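Local coordinates for catalase (Corynebacterium glutamicum, PDB 4B7H), which breaks down hydrogen peroxide to water and oxygen as a haem catalase, and is held here with nitric oxide and NADPH bound, at residues G73-V86 with P306-F319. Sequence-based numbering, arbitrary orientation.
Sequences GHGAFGELHITEDV and PVGYFILNRNPRNF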
loop_
_atom_site.group_PDB
_atom_site.type_symbol
_atom_site.label_atom_id
_atom_site.label_comp_id
_atom_site.label_asym_id
_atom_site.label_seq_id
_atom_site.Cartn_x
_atom_site.Cartn_y
_atom_site.Cartn_z
ATOM N N GLY A 73 1.861 22.867 0.253
ATOM C CA GLY A 73 2.069 23.607 1.481
ATOM C C GLY A 73 3.491 23.547 1.983
ATOM O O GLY A 73 4.363 22.944 1.350
ATOM N N HIS A 74 3.716 24.164 3.139
ATOM C CA HIS A 74 5.056 24.336 3.680
ATOM C C HIS A 74 4.881 24.743 5.122
ATOM O O HIS A 74 3.785 25.136 5.535
ATOM C CB HIS A 74 5.793 25.441 2.924
ATOM C CG HIS A 74 5.004 26.705 2.822
ATOM N ND1 HIS A 74 4.069 26.914 1.830
ATOM C CD2 HIS A 74 4.966 27.802 3.616
ATOM C CE1 HIS A 74 3.507 28.098 2.001
ATOM N NE2 HIS A 74 4.021 28.650 3.087
ATOM N N GLY A 75 5.942 24.666 5.910
ATOM C CA GLY A 75 5.755 24.953 7.314
ATOM C C GLY A 75 7.004 25.257 8.100
ATOM O O GLY A 75 8.081 25.479 7.544
ATOM N N ALA A 76 6.844 25.260 9.416
ATOM C CA ALA A 76 7.900 25.674 10.323
ATOM C C ALA A 76 7.543 25.248 11.725
ATOM O O ALA A 76 6.481 24.673 11.965
ATOM C CB ALA A 76 8.084 27.185 10.265
ATOM N N PHE A 77 8.441 25.538 12.656
ATOM C CA PHE A 77 8.256 25.164 14.043
ATOM C C PHE A 77 8.500 26.387 14.900
ATOM O O PHE A 77 9.090 27.367 14.444
ATOM C CB PHE A 77 9.200 24.008 14.414
ATOM C CG PHE A 77 8.906 22.746 13.663
ATOM C CD1 PHE A 77 9.384 22.566 12.372
ATOM C CD2 PHE A 77 8.128 21.748 14.236
ATOM C CE1 PHE A 77 9.098 21.399 11.666
ATOM C CE2 PHE A 77 7.831 20.586 13.542
ATOM C CZ PHE A 77 8.322 20.408 12.249
ATOM N N GLY A 78 8.039 26.340 16.141
ATOM C CA GLY A 78 8.119 27.514 16.987
ATOM C C GLY A 78 7.578 27.291 18.380
ATOM O O GLY A 78 7.690 26.195 18.931
ATOM N N GLU A 79 7.003 28.347 18.953
ATOM C CA GLU A 79 6.656 28.373 20.375
ATOM C C GLU A 79 5.360 29.129 20.602
ATOM O O GLU A 79 5.153 30.213 20.029
ATOM C CB GLU A 79 7.771 29.061 21.181
ATOM C CG GLU A 79 9.153 28.468 20.962
ATOM C CD GLU A 79 10.278 29.294 21.556
ATOM O OE1 GLU A 79 10.008 30.299 22.254
ATOM O OE2 GLU A 79 11.451 28.932 21.322
ATOM N N LEU A 80 4.503 28.566 21.452
ATOM C CA LEU A 80 3.321 29.257 21.958
ATOM C C LEU A 80 3.623 29.791 23.355
ATOM O O LEU A 80 4.062 29.037 24.224
ATOM C CB LEU A 80 2.138 28.286 22.037
ATOM C CG LEU A 80 0.874 28.780 22.750
ATOM C CD1 LEU A 80 0.217 29.896 21.952
ATOM C CD2 LEU A 80 -0.091 27.626 22.986
ATOM N N HIS A 81 3.383 31.084 23.569
ATOM C CA HIS A 81 3.599 31.713 24.874
ATOM C C HIS A 81 2.287 32.268 25.439
ATOM O O HIS A 81 1.662 33.135 24.828
ATOM C CB HIS A 81 4.608 32.858 24.750
ATOM C CG HIS A 81 5.992 32.413 24.404
ATOM N ND1 HIS A 81 7.028 32.437 25.312
ATOM C CD2 HIS A 81 6.515 31.937 23.249
ATOM C CE1 HIS A 81 8.129 31.991 24.733
ATOM N NE2 HIS A 81 7.843 31.676 23.482
ATOM N N ILE A 82 1.874 31.788 26.608
ATOM C CA ILE A 82 0.677 32.320 27.258
ATOM C C ILE A 82 1.020 33.573 28.068
ATOM O O ILE A 82 1.981 33.574 28.842
ATOM C CB ILE A 82 0.022 31.259 28.162
ATOM C CG1 ILE A 82 -0.245 29.980 27.363
ATOM C CG2 ILE A 82 -1.253 31.792 28.790
ATOM C CD1 ILE A 82 -1.055 30.195 26.083
ATOM N N THR A 83 0.239 34.640 27.887
ATOM C CA THR A 83 0.495 35.908 28.578
ATOM C C THR A 83 -0.706 36.421 29.386
ATOM O O THR A 83 -0.608 37.433 30.086
ATOM C CB THR A 83 0.959 37.022 27.599
ATOM O OG1 THR A 83 -0.086 37.311 26.660
ATOM C CG2 THR A 83 2.225 36.608 26.849
ATOM N N GLU A 84 -1.836 35.728 29.275
ATOM C CA GLU A 84 -3.043 36.086 30.011
ATOM C C GLU A 84 -3.496 34.913 30.872
ATOM O O GLU A 84 -2.993 33.804 30.718
ATOM C CB GLU A 84 -4.155 36.464 29.035
ATOM C CG GLU A 84 -3.852 37.690 28.204
ATOM C CD GLU A 84 -3.995 38.976 28.999
ATOM O OE1 GLU A 84 -4.992 39.114 29.742
ATOM O OE2 GLU A 84 -3.107 39.844 28.887
ATOM N N ASP A 85 -4.426 35.165 31.789
ATOM C CA ASP A 85 -5.020 34.099 32.594
ATOM C C ASP A 85 -6.415 33.747 32.068
ATOM O O ASP A 85 -7.372 34.492 32.292
ATOM C CB ASP A 85 -5.079 34.517 34.070
ATOM C CG ASP A 85 -5.518 33.393 34.988
ATOM O OD1 ASP A 85 -6.021 32.362 34.493
ATOM O OD2 ASP A 85 -5.362 33.538 36.215
ATOM N N VAL A 86 -6.525 32.614 31.371
ATOM C CA VAL A 86 -7.820 32.134 30.876
ATOM C C VAL A 86 -8.282 30.889 31.636
ATOM O O VAL A 86 -9.167 30.164 31.179
ATOM C CB VAL A 86 -7.812 31.855 29.342
ATOM C CG1 VAL A 86 -7.632 33.153 28.577
ATOM C CG2 VAL A 86 -6.728 30.837 28.962
ATOM N N PRO A 306 -7.689 38.349 24.662
ATOM C CA PRO A 306 -6.304 37.906 24.443
ATOM C C PRO A 306 -5.909 36.688 25.275
ATOM O O PRO A 306 -6.382 36.525 26.399
ATOM C CB PRO A 306 -5.482 39.123 24.874
ATOM C CG PRO A 306 -6.342 39.800 25.903
ATOM C CD PRO A 306 -7.748 39.637 25.377
ATOM N N VAL A 307 -5.044 35.845 24.715
ATOM C CA VAL A 307 -4.580 34.636 25.387
ATOM C C VAL A 307 -3.056 34.651 25.472
ATOM O O VAL A 307 -2.472 34.394 26.531
ATOM C CB VAL A 307 -5.041 33.356 24.646
ATOM C CG1 VAL A 307 -4.484 32.115 25.328
ATOM C CG2 VAL A 307 -6.564 33.300 24.572
ATOM N N GLY A 308 -2.412 34.953 24.349
ATOM C CA GLY A 308 -0.960 34.911 24.269
ATOM C C GLY A 308 -0.511 35.156 22.844
ATOM O O GLY A 308 -1.219 35.817 22.087
ATOM N N TYR A 309 0.664 34.652 22.475
ATOM C CA TYR A 309 1.138 34.777 21.102
ATOM C C TYR A 309 1.897 33.520 20.718
ATOM O O TYR A 309 2.330 32.756 21.587
ATOM C CB TYR A 309 2.043 36.008 20.935
ATOM C CG TYR A 309 3.391 35.896 21.626
ATOM C CD1 TYR A 309 3.556 36.296 22.949
ATOM C CD2 TYR A 309 4.504 35.398 20.951
ATOM C CE1 TYR A 309 4.790 36.191 23.583
ATOM C CE2 TYR A 309 5.737 35.286 21.570
ATOM C CZ TYR A 309 5.881 35.686 22.887
ATOM O OH TYR A 309 7.118 35.573 23.496
ATOM N N PHE A 310 2.078 33.301 19.420
ATOM C CA PHE A 310 3.023 32.283 18.985
ATOM C C PHE A 310 3.993 32.868 17.966
ATOM O O PHE A 310 3.691 33.858 17.290
ATOM C CB PHE A 310 2.344 30.975 18.521
ATOM C CG PHE A 310 1.594 31.072 17.217
ATOM C CD1 PHE A 310 2.270 31.021 16.004
ATOM C CD2 PHE A 310 0.204 31.145 17.207
ATOM C CE1 PHE A 310 1.578 31.075 14.802
ATOM C CE2 PHE A 310 -0.498 31.206 16.007
ATOM C CZ PHE A 310 0.193 31.174 14.805
ATOM N N ILE A 311 5.175 32.268 17.902
ATOM C CA ILE A 311 6.267 32.751 17.074
ATOM C C ILE A 311 6.838 31.575 16.291
ATOM O O ILE A 311 6.918 30.460 16.813
ATOM C CB ILE A 311 7.354 33.435 17.956
ATOM C CG1 ILE A 311 8.489 34.014 17.110
ATOM C CG2 ILE A 311 7.868 32.488 19.049
ATOM C CD1 ILE A 311 9.443 34.904 17.905
ATOM N N LEU A 312 7.185 31.809 15.028
ATOM C CA LEU A 312 7.802 30.759 14.222
ATOM C C LEU A 312 9.294 31.055 14.152
ATOM O O LEU A 312 9.707 32.051 13.538
ATOM C CB LEU A 312 7.199 30.708 12.817
ATOM C CG LEU A 312 5.675 30.563 12.760
ATOM C CD1 LEU A 312 5.188 30.489 11.313
ATOM C CD2 LEU A 312 5.218 29.344 13.552
ATOM N N ASN A 313 10.099 30.205 14.788
ATOM C CA ASN A 313 11.534 30.471 14.879
ATOM C C ASN A 313 12.450 29.318 14.462
ATOM O O ASN A 313 13.649 29.359 14.724
ATOM C CB ASN A 313 11.911 30.973 16.285
ATOM C CG ASN A 313 11.648 29.939 17.375
ATOM O OD1 ASN A 313 11.269 28.793 17.096
ATOM N ND2 ASN A 313 11.854 30.341 18.627
ATOM N N ARG A 314 11.899 28.303 13.804
ATOM C CA ARG A 314 12.709 27.169 13.388
ATOM C C ARG A 314 12.203 26.604 12.071
ATOM O O ARG A 314 11.039 26.210 11.962
ATOM C CB ARG A 314 12.691 26.091 14.479
ATOM C CG ARG A 314 13.303 24.738 14.059
ATOM C CD ARG A 314 14.827 24.807 13.864
ATOM N NE ARG A 314 15.484 25.168 15.116
ATOM C CZ ARG A 314 16.143 26.302 15.330
ATOM N NH1 ARG A 314 16.289 27.189 14.352
ATOM N NH2 ARG A 314 16.678 26.541 16.522
ATOM N N ASN A 315 13.076 26.566 11.070
ATOM C CA ASN A 315 12.765 25.901 9.815
ATOM C C ASN A 315 12.857 24.391 10.012
ATOM O O ASN A 315 13.600 23.920 10.882
ATOM C CB ASN A 315 13.747 26.329 8.720
ATOM C CG ASN A 315 13.386 27.661 8.081
ATOM O OD1 ASN A 315 14.261 28.472 7.753
ATOM N ND2 ASN A 315 12.097 27.888 7.890
ATOM N N PRO A 316 12.110 23.616 9.208
ATOM C CA PRO A 316 12.310 22.162 9.297
ATOM C C PRO A 316 13.753 21.761 8.951
ATOM O O PRO A 316 14.434 22.475 8.207
ATOM C CB PRO A 316 11.353 21.610 8.232
ATOM C CG PRO A 316 11.130 22.740 7.280
ATOM C CD PRO A 316 11.213 23.996 8.103
ATOM N N ARG A 317 14.204 20.631 9.487
ATOM C CA ARG A 317 15.488 20.053 9.093
ATOM C C ARG A 317 15.372 19.345 7.745
ATOM O O ARG A 317 16.302 19.378 6.943
ATOM C CB ARG A 317 15.971 19.040 10.131
ATOM C CG ARG A 317 15.954 19.510 11.570
ATOM C CD ARG A 317 17.039 20.508 11.860
ATOM N NE ARG A 317 17.229 20.694 13.299
ATOM C CZ ARG A 317 17.620 21.837 13.852
ATOM N NH1 ARG A 317 17.850 22.897 13.088
ATOM N NH2 ARG A 317 17.771 21.924 15.167
ATOM N N ASN A 318 14.235 18.689 7.512
ATOM C CA ASN A 318 13.997 17.955 6.271
ATOM C C ASN A 318 12.521 18.114 5.920
ATOM O O ASN A 318 11.648 17.699 6.688
ATOM C CB ASN A 318 14.391 16.472 6.415
ATOM C CG ASN A 318 14.130 15.659 5.149
ATOM O OD1 ASN A 318 12.986 15.523 4.715
ATOM N ND2 ASN A 318 15.188 15.094 4.566
ATOM N N PHE A 319 12.261 18.759 4.784
ATOM C CA PHE A 319 10.921 19.155 4.375
ATOM C C PHE A 319 9.979 17.955 4.240
ATOM O O PHE A 319 8.883 17.957 4.780
ATOM C CB PHE A 319 11.010 19.930 3.057
ATOM C CG PHE A 319 9.689 20.435 2.556
ATOM C CD1 PHE A 319 8.898 19.652 1.731
ATOM C CD2 PHE A 319 9.246 21.702 2.902
ATOM C CE1 PHE A 319 7.677 20.118 1.267
ATOM C CE2 PHE A 319 8.024 22.178 2.439
ATOM C CZ PHE A 319 7.240 21.380 1.626
HETATM O O HOH W 1 -7.510 37.778 28.662
#
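H81 and Y309 face each other as a hydrogen-bonded pair of antiparallel strands, 73-82 and 306-314. Backbone bonds in both directions also join E79 with I311 and F77 with R314. H81 N to Y309 O is the straightest, 2.8 Å at 174°. A classic beta bulge sets N313 and R314 against F77. N313 N adds a weak bond to F77 O. Beyond the end of strand 73-82, T83 N and E84 N both donate to V307 O.

The E79 carboxylate takes a bond from each of two neighbours, N313 and H81. N313 ND2 donates to E79 OE2 at 3.1 Å, coming from above the carboxylate plane. A5 N also donates to OE2, and N313 OD1 is hydrogen-bonded to S4 OG. H81 NE2 donates to E79 OE1 at 2.8 Å, on its anti lone pair, which fixes the imidazole's rotation. A water bridges E84 OE1 and P306 O.

The H81 and Y309 rings are parallel within 1° but slid apart, with little overlap. Y309 CG sits between the backbone N and the carbonyl carbon (chi1 70°), which brings OH over the imidazole centre, 3.5 Å from H81 CG. H81 CB makes a CH-pi contact with the phenol face.

Apolar contacts include I82 CD1 on V307 CG1, at 4.0 Å, and F77 CE1 on P316 CB.

G73 lies near the haem. The pair belongs to the antiparallel beta-barrel of the catalase fold. Strand 73-82 also pairs with 100-108, and strand 306-314 with 270-279. Helix 254-264 packs on A76 and F319.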